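Local coordinates for DNA gyrase, B subunit, truncated (Myxococcus xanthus, PDB 3CWV), which probably takes part, as a type II topoisomerase subunit of the GyrB family, in the ATP-dependent breakage, passage and rejoining of double-stranded DNA, at residues 252-256 and 265-269; 120-124 and 137-143; 12-16 and 128-132. All blocks are in the same frame, centred on the assembly; numbering follows the deposited sequence.

Interaction 1 of 3, residues 252-256 and 265-269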
loop_
_atom_site.group_PDB
_atom_site.type_symbol
_atom_site.label_atom_id
_atom_site.label_comp_id
_atom_site.label_asym_id
_atom_site.label_seq_id
_atom_site.Cartn_x
_atom_site.Cartn_y
_atom_site.Cartn_z
ATOM N N THR A 252 8.474 -12.392 12.782
ATOM C CA THR A 252 8.220 -11.307 11.847
ATOM C C THR A 252 6.822 -10.737 12.101
ATOM O O THR A 252 5.837 -11.471 12.114
ATOM C CB THR A 252 8.376 -11.792 10.378
ATOM O OG1 THR A 252 9.751 -12.120 10.134
ATOM C CG2 THR A 252 7.928 -10.725 9.376
ATOM N N LEU A 253 6.749 -9.425 12.326
ATOM C CA LEU A 253 5.461 -8.754 12.516
ATOM C C LEU A 253 5.425 -7.513 11.622
ATOM O O LEU A 253 6.149 -6.550 11.864
ATOM C CB LEU A 253 5.240 -8.407 13.998
ATOM C CG LEU A 253 3.888 -7.821 14.454
ATOM C CD1 LEU A 253 2.730 -8.425 13.710
ATOM C CD2 LEU A 253 3.677 -7.998 15.939
ATOM N N LEU A 254 4.617 -7.575 10.562
ATOM C CA LEU A 254 4.472 -6.475 9.601
ATOM C C LEU A 254 3.084 -5.871 9.771
ATOM O O LEU A 254 2.089 -6.598 9.721
ATOM C CB LEU A 254 4.550 -7.018 8.176
ATOM C CG LEU A 254 5.867 -7.236 7.411
ATOM C CD1 LEU A 254 7.133 -7.239 8.267
ATOM C CD2 LEU A 254 5.771 -8.472 6.494
ATOM N N SER A 255 3.002 -4.559 9.983
ATOM C CA SER A 255 1.678 -3.938 10.133
ATOM C C SER A 255 1.570 -2.740 9.204
ATOM O O SER A 255 2.588 -2.105 8.891
ATOM C CB SER A 255 1.402 -3.536 11.573
ATOM O OG SER A 255 2.418 -2.708 12.071
ATOM N N PHE A 256 0.349 -2.461 8.748
ATOM C CA PHE A 256 0.101 -1.423 7.749
ATOM C C PHE A 256 -1.169 -0.672 8.094
ATOM O O PHE A 256 -2.072 -1.243 8.680
ATOM C CB PHE A 256 -0.104 -2.048 6.357
ATOM C CG PHE A 256 1.073 -2.842 5.871
ATOM C CD1 PHE A 256 2.024 -2.258 5.053
ATOM C CD2 PHE A 256 1.243 -4.168 6.272
ATOM C CE1 PHE A 256 3.130 -2.987 4.611
ATOM C CE2 PHE A 256 2.345 -4.904 5.871
ATOM C CZ PHE A 256 3.285 -4.322 5.020
ATOM N N HIS A 265 3.792 -0.275 15.002
ATOM C CA HIS A 265 2.548 -1.009 15.251
ATOM C C HIS A 265 1.467 -0.095 15.805
ATOM O O HIS A 265 1.163 0.909 15.178
ATOM C CB HIS A 265 2.825 -2.282 16.077
ATOM C CG HIS A 265 3.900 -3.138 15.478
ATOM N ND1 HIS A 265 3.834 -3.594 14.179
ATOM C CD2 HIS A 265 5.091 -3.565 15.969
ATOM C CE1 HIS A 265 4.931 -4.283 13.899
ATOM N NE2 HIS A 265 5.709 -4.283 14.969
ATOM N N GLY A 266 0.870 -0.421 16.942
ATOM C CA GLY A 266 -0.237 0.377 17.443
ATOM C C GLY A 266 -1.515 -0.415 17.619
ATOM O O GLY A 266 -1.492 -1.638 17.779
ATOM N N ALA A 267 -2.639 0.289 17.556
ATOM C CA ALA A 267 -3.921 -0.250 18.002
ATOM C C ALA A 267 -4.405 -1.459 17.190
ATOM O O ALA A 267 -5.025 -2.360 17.749
ATOM C CB ALA A 267 -4.981 0.855 17.986
ATOM N N HIS A 268 -4.129 -1.464 15.884
ATOM C CA HIS A 268 -4.520 -2.580 15.019
ATOM C C HIS A 268 -3.791 -3.862 15.454
ATOM O O HIS A 268 -4.410 -4.917 15.638
ATOM C CB HIS A 268 -4.278 -2.260 13.520
ATOM C CG HIS A 268 -2.906 -1.724 13.211
ATOM N ND1 HIS A 268 -2.319 -1.845 11.968
ATOM C CD2 HIS A 268 -2.016 -1.049 13.979
ATOM C CE1 HIS A 268 -1.131 -1.263 11.979
ATOM N NE2 HIS A 268 -0.927 -0.768 13.186
ATOM N N VAL A 269 -2.491 -3.742 15.692
ATOM C CA VAL A 269 -1.675 -4.867 16.108
ATOM C C VAL A 269 -2.026 -5.306 17.534
ATOM O O VAL A 269 -2.224 -6.503 17.789
ATOM C CB VAL A 269 -0.194 -4.506 15.978
ATOM C CG1 VAL A 269 0.721 -5.512 16.700
ATOM C CG2 VAL A 269 0.186 -4.357 14.490
#

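Interaction 2 of 3, residues 120-124 and 137-143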
loop_
_atom_site.group_PDB
_atom_site.type_symbol
_atom_site.label_atom_id
_atom_site.label_comp_id
_atom_site.label_asym_id
_atom_site.label_seq_id
_atom_site.Cartn_x
_atom_site.Cartn_y
_atom_site.Cartn_z
ATOM N N GLY A 120 -13.940 5.784 -25.493
ATOM C CA GLY A 120 -13.327 5.573 -26.794
ATOM C C GLY A 120 -12.367 6.654 -27.244
ATOM O O GLY A 120 -11.912 6.642 -28.391
ATOM N N ARG A 121 -12.037 7.589 -26.350
ATOM C CA ARG A 121 -11.142 8.675 -26.702
ATOM C C ARG A 121 -10.027 8.812 -25.645
ATOM O O ARG A 121 -10.140 8.288 -24.540
ATOM C CB ARG A 121 -11.913 9.996 -26.821
ATOM C CG ARG A 121 -12.898 10.080 -28.017
ATOM C CD ARG A 121 -13.527 11.457 -28.122
ATOM N NE ARG A 121 -14.162 11.849 -26.861
ATOM C CZ ARG A 121 -15.413 11.544 -26.523
ATOM N NH1 ARG A 121 -15.895 11.939 -25.348
ATOM N NH2 ARG A 121 -16.185 10.842 -27.349
ATOM N N GLN A 122 -8.976 9.519 -26.025
ATOM C CA GLN A 122 -7.780 9.706 -25.212
ATOM C C GLN A 122 -7.406 11.193 -25.141
ATOM O O GLN A 122 -7.434 11.928 -26.150
ATOM C CB GLN A 122 -6.634 8.875 -25.820
ATOM C CG GLN A 122 -5.281 8.971 -25.096
ATOM C CD GLN A 122 -4.197 8.167 -25.759
ATOM O OE1 GLN A 122 -4.446 7.429 -26.724
ATOM N NE2 GLN A 122 -2.963 8.292 -25.249
ATOM N N TRP A 123 -7.027 11.637 -23.945
ATOM C CA TRP A 123 -6.581 13.004 -23.743
ATOM C C TRP A 123 -5.179 12.960 -23.140
ATOM O O TRP A 123 -4.892 12.067 -22.352
ATOM C CB TRP A 123 -7.532 13.699 -22.767
ATOM C CG TRP A 123 -7.344 15.170 -22.738
ATOM C CD1 TRP A 123 -6.626 15.914 -21.815
ATOM C CD2 TRP A 123 -7.865 16.098 -23.694
ATOM N NE1 TRP A 123 -6.676 17.252 -22.166
ATOM C CE2 TRP A 123 -7.427 17.383 -23.314
ATOM C CE3 TRP A 123 -8.672 15.959 -24.841
ATOM C CZ2 TRP A 123 -7.773 18.536 -24.039
ATOM C CZ3 TRP A 123 -9.003 17.099 -25.573
ATOM C CH2 TRP A 123 -8.558 18.375 -25.163
ATOM N N ARG A 124 -4.344 13.934 -23.485
ATOM C CA ARG A 124 -2.944 13.964 -23.054
ATOM C C ARG A 124 -2.562 15.344 -22.502
ATOM O O ARG A 124 -2.770 16.361 -23.178
ATOM C CB ARG A 124 -2.021 13.603 -24.229
ATOM C CG ARG A 124 -0.497 13.555 -23.880
ATOM C CD ARG A 124 0.304 13.077 -25.091
ATOM N NE ARG A 124 0.037 11.659 -25.334
ATOM C CZ ARG A 124 0.338 10.994 -26.438
ATOM N NH1 ARG A 124 0.907 11.612 -27.462
ATOM N NH2 ARG A 124 0.030 9.712 -26.525
ATOM N N ALA A 137 -4.356 18.089 -24.790
ATOM C CA ALA A 137 -4.887 18.000 -26.162
ATOM C C ALA A 137 -5.302 16.584 -26.424
ATOM O O ALA A 137 -4.783 15.675 -25.784
ATOM C CB ALA A 137 -3.829 18.409 -27.186
ATOM N N ALA A 138 -6.215 16.388 -27.384
ATOM C CA ALA A 138 -6.680 15.042 -27.753
ATOM C C ALA A 138 -5.550 14.259 -28.405
ATOM O O ALA A 138 -4.655 14.840 -29.025
ATOM C CB ALA A 138 -7.898 15.113 -28.699
ATOM N N VAL A 139 -5.592 12.937 -28.240
ATOM C CA VAL A 139 -4.732 12.022 -28.970
ATOM C C VAL A 139 -5.646 11.321 -29.974
ATOM O O VAL A 139 -6.510 10.533 -29.595
ATOM C CB VAL A 139 -4.076 10.988 -28.033
ATOM C CG1 VAL A 139 -3.102 10.114 -28.792
ATOM C CG2 VAL A 139 -3.354 11.713 -26.867
ATOM N N THR A 140 -5.465 11.645 -31.248
ATOM C CA THR A 140 -6.290 11.079 -32.325
ATOM C C THR A 140 -5.390 10.584 -33.469
ATOM O O THR A 140 -4.551 11.331 -33.977
ATOM C CB THR A 140 -7.310 12.113 -32.855
ATOM O OG1 THR A 140 -6.610 13.240 -33.381
ATOM C CG2 THR A 140 -8.230 12.613 -31.742
ATOM N N PRO A 141 -5.524 9.301 -33.850
ATOM C CA PRO A 141 -6.459 8.358 -33.250
ATOM C C PRO A 141 -5.925 7.911 -31.875
ATOM O O PRO A 141 -4.740 8.073 -31.595
ATOM C CB PRO A 141 -6.427 7.183 -34.233
ATOM C CG PRO A 141 -5.009 7.197 -34.732
ATOM C CD PRO A 141 -4.689 8.664 -34.888
ATOM N N MET A 142 -6.830 7.377 -31.059
ATOM C CA MET A 142 -6.560 6.781 -29.759
ATOM C C MET A 142 -5.460 5.725 -29.869
ATOM O O MET A 142 -5.484 4.862 -30.759
ATOM C CB MET A 142 -7.857 6.128 -29.243
ATOM C CG MET A 142 -7.923 5.910 -27.747
ATOM S SD MET A 142 -9.228 4.794 -27.172
ATOM C CE MET A 142 -8.436 3.185 -27.206
ATOM N N GLU A 143 -4.487 5.789 -28.968
ATOM C CA GLU A 143 -3.417 4.804 -28.938
ATOM C C GLU A 143 -3.789 3.687 -27.968
ATOM O O GLU A 143 -4.645 3.889 -27.098
ATOM C CB GLU A 143 -2.102 5.514 -28.612
ATOM C CG GLU A 143 -1.813 6.598 -29.651
ATOM C CD GLU A 143 -0.577 7.422 -29.354
ATOM O OE1 GLU A 143 -0.010 7.259 -28.249
ATOM O OE2 GLU A 143 -0.184 8.239 -30.228
HETATM O O HOH W 1 -0.524 6.698 -25.836
HETATM O O HOH W 2 -9.058 10.392 -28.965
#

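Interaction 3 of 3, residues 12-16 and 128-132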
loop_
_atom_site.group_PDB
_atom_site.type_symbol
_atom_site.label_atom_id
_atom_site.label_comp_id
_atom_site.label_asym_id
_atom_site.label_seq_id
_atom_site.Cartn_x
_atom_site.Cartn_y
_atom_site.Cartn_z
ATOM N N VAL A 12 2.762 23.930 -6.891
ATOM C CA VAL A 12 3.921 23.308 -7.547
ATOM C C VAL A 12 5.214 24.035 -7.167
ATOM O O VAL A 12 6.243 23.410 -6.911
ATOM C CB VAL A 12 3.762 23.315 -9.071
ATOM C CG1 VAL A 12 5.075 22.949 -9.765
ATOM C CG2 VAL A 12 2.605 22.367 -9.474
ATOM N N GLU A 13 5.153 25.367 -7.160
ATOM C CA GLU A 13 6.348 26.164 -6.881
ATOM C C GLU A 13 6.767 26.080 -5.422
ATOM O O GLU A 13 7.960 26.061 -5.133
ATOM C CB GLU A 13 6.179 27.619 -7.363
ATOM C CG GLU A 13 6.362 27.768 -8.873
ATOM C CD GLU A 13 7.691 27.197 -9.386
ATOM O OE1 GLU A 13 8.739 27.395 -8.731
ATOM O OE2 GLU A 13 7.698 26.558 -10.460
ATOM N N ASN A 14 5.798 25.973 -4.516
ATOM C CA ASN A 14 6.050 25.693 -3.099
ATOM C C ASN A 14 6.752 24.371 -2.888
ATOM O O ASN A 14 7.685 24.272 -2.089
ATOM C CB ASN A 14 4.750 25.649 -2.299
ATOM C CG ASN A 14 4.168 27.035 -2.055
ATOM O OD1 ASN A 14 4.732 28.051 -2.478
ATOM N ND2 ASN A 14 3.031 27.076 -1.373
ATOM N N VAL A 15 6.300 23.341 -3.594
ATOM C CA VAL A 15 6.958 22.032 -3.508
ATOM C C VAL A 15 8.371 22.086 -4.081
ATOM O O VAL A 15 9.305 21.533 -3.491
ATOM C CB VAL A 15 6.127 20.932 -4.232
ATOM C CG1 VAL A 15 6.871 19.607 -4.243
ATOM C CG2 VAL A 15 4.769 20.750 -3.525
ATOM N N ARG A 16 8.523 22.724 -5.247
ATOM C CA ARG A 16 9.848 22.792 -5.893
ATOM C C ARG A 16 10.843 23.625 -5.070
ATOM O O ARG A 16 12.050 23.432 -5.200
ATOM C CB ARG A 16 9.757 23.385 -7.291
ATOM C CG ARG A 16 9.016 22.446 -8.281
ATOM C CD ARG A 16 9.091 22.976 -9.727
ATOM N NE ARG A 16 10.458 23.054 -10.266
ATOM C CZ ARG A 16 11.107 22.111 -10.936
ATOM N NH1 ARG A 16 10.595 20.883 -11.125
ATOM N NH2 ARG A 16 12.341 22.381 -11.369
ATOM N N GLU A 128 6.133 20.352 -17.877
ATOM C CA GLU A 128 7.562 20.726 -17.882
ATOM C C GLU A 128 7.895 21.432 -16.567
ATOM O O GLU A 128 7.157 22.325 -16.138
ATOM C CB GLU A 128 7.850 21.679 -19.063
ATOM C CG GLU A 128 7.367 21.140 -20.426
ATOM C CD GLU A 128 7.640 22.095 -21.589
ATOM O OE1 GLU A 128 8.064 23.255 -21.358
ATOM O OE2 GLU A 128 7.408 21.686 -22.744
ATOM N N HIS A 129 8.990 21.036 -15.903
ATOM C CA HIS A 129 9.435 21.733 -14.672
ATOM C C HIS A 129 8.331 21.792 -13.626
ATOM O O HIS A 129 8.229 22.740 -12.836
ATOM C CB HIS A 129 9.933 23.154 -15.010
ATOM C CG HIS A 129 10.770 23.179 -16.243
ATOM N ND1 HIS A 129 11.899 22.398 -16.371
ATOM C CD2 HIS A 129 10.605 23.815 -17.431
ATOM C CE1 HIS A 129 12.399 22.562 -17.587
ATOM N NE2 HIS A 129 11.644 23.429 -18.239
ATOM N N GLY A 130 7.505 20.751 -13.639
ATOM C CA GLY A 130 6.539 20.525 -12.603
ATOM C C GLY A 130 5.148 20.982 -12.919
ATOM O O GLY A 130 4.244 20.723 -12.132
ATOM N N HIS A 131 4.983 21.687 -14.048
ATOM C CA HIS A 131 3.735 22.388 -14.372
ATOM C C HIS A 131 3.054 21.828 -15.614
ATOM O O HIS A 131 3.703 21.623 -16.605
ATOM C CB HIS A 131 4.013 23.875 -14.704
ATOM C CG HIS A 131 4.460 24.676 -13.528
ATOM N ND1 HIS A 131 3.574 25.219 -12.630
ATOM C CD2 HIS A 131 5.699 24.993 -13.084
ATOM C CE1 HIS A 131 4.247 25.847 -11.678
ATOM N NE2 HIS A 131 5.538 25.711 -11.923
ATOM N N PRO A 132 1.728 21.701 -15.585
ATOM C CA PRO A 132 1.068 21.260 -16.821
ATOM C C PRO A 132 1.182 22.336 -17.894
ATOM O O PRO A 132 1.126 23.532 -17.602
ATOM C CB PRO A 132 -0.407 21.062 -16.415
ATOM C CG PRO A 132 -0.594 21.825 -15.143
ATOM C CD PRO A 132 0.782 22.006 -14.493
HETATM O O HOH W 3 9.266 25.388 -12.536
#

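Interaction 1 of 3, residues 252-256 and 265-269
His265, in the loop before helix 267-284, reaches across to strand 252-256 with its ring. Its ND1 hydrogen-bonds Ser255 OG at 2.7 Å, a bond in which either partner could be the donor, and Ser255 OG also bonds Thr262 OG1. Leu253 packs over one face of the same ring, its CG 4.2 Å from the ring centroid in an off-centre CH-pi contact. Gly266, at the N-cap position, has phi 121° and psi -155°, where a CB would clash with the preceding carbonyl O. The helix that starts here carries the chain from strand 252-257 to its parallel neighbour 300-307, a beta-alpha-beta crossover in the S5-clan region of GyrB, known in the family as the transducer domain. In its first turn, His268 sets CE1 3.4 Å from Ser255 CB, while its NE2 turns back to His265 O in a weak hydrogen bond of 3.3 Å. Val269 completes the packing: CG2 lies 3.3 Å from Ser255 CB, and CG1 is 3.9 Å from Leu253 CD2.

Interaction 2 of 3, residues 120-124 and 137-143
Strands 121-124 and 137-139 pair antiparallel in the hairpin that ends the large mixed sheet of the GHKL-type ATPase domain, with 131-139 as the outermost strand on this side. At Arg124 and Ala137 both backbone bonds of the pair are made: Arg124 N donates to Ala137 O at 2.9 Å, and Ala137 N to Arg124 O at 2.8 Å. Trp123 and Ala138 form the non-hydrogen-bonded pair between. The indole lies with one face over Ala137 CA and Ala138 N, and its NE1 is bonded to Glu135 O further back in the hairpin.

Towards Gln122 the strands open. Val139 N still donates to Gln122 O at 3.0 Å, but the return link passes through a water, which accepts from Gln122 N at 3.1 Å and donates to Val139 O at 2.6 Å. The Gln122 side chain, extended (t, t), then serves the turn that follows: OE1 accepts from Glu143 N at 2.8 Å, while NE2 donates to Asp115 and, at 3.0 Å, to a second water that in turn donates to Glu143 OE1 at 2.5 Å. That carboxylate oxygen also meets Arg124 NH2 in a 3.0 Å salt bridge; Arg124 has a further acid partner, its NE pairing with Asp115. Val139 CG2 packs over one face of the guanidinium. Beyond the regular pairing, a side-chain amide, a salt bridge and waters thus take over from backbone bonds in tying the segment after cis-Pro141 to strand 121-124.

Interaction 3 of 3, residues 12-16 and 128-132
A glycine at the tip of a turn leaves room for helix 12-16: a CB on Gly130 would lie 3.0 Å from Val12 CG1 and 3.2 Å from Arg16 CD. The turn, Glu128 to His131, is of type I' and closes the beta hairpin of strands 121-128 and 131-139 in the GHKL-type (ATPase-like) domain. His129 (phi 55°) and Gly130 (phi 98°) take the two positive-phi positions. Its ends are joined by Glu128 N to His131 O at 3.0 Å and His131 N to Glu128 O at 3.1 Å.

His131 is held by the helix in two ways. Val12 CG1 sits over the face of its ring, 3.7 Å from the centroid and 18° off the normal, a CH-pi contact. At the ring edge, NE2 donates to Glu13 OE2 at 2.7 Å in an almost straight His-carboxylate hydrogen bond. Arg16 lies alongside the turn, with His129 O over one face of its guanidinium, but the charged end is engaged elsewhere: NH2 forms a salt bridge with Asp160, and NH1 bonds to Ala107 O. A water links the helix to the turn, donating to both Glu13 OE2 and His129 O, each at 2.9 Å.

In the fold
Interactions 2 and 3 belong to one hairpin, strands 121-128 and 131-139, at the edge of the eight-stranded sheet. Interaction 3 lies at its turn and interaction 2 at its open end, with centres 25 Å apart. Their segments alternate along the chain, since helix 12-16 comes first and 128-132 falls between 120-124 and 137-143; the N-terminal helix thus meets a hairpin turn more than 110 residues later. Interaction 1 follows in series, where helix 267-284 begins against the five-stranded sheet on the opposite side of the chain's centre, 44 Å from interaction 2 and 36 Å from interaction 3 between centres. The contacts therefore lie within two separate modules, the ATPase-type domain and the following S5-type domain, rather than at the junction between them.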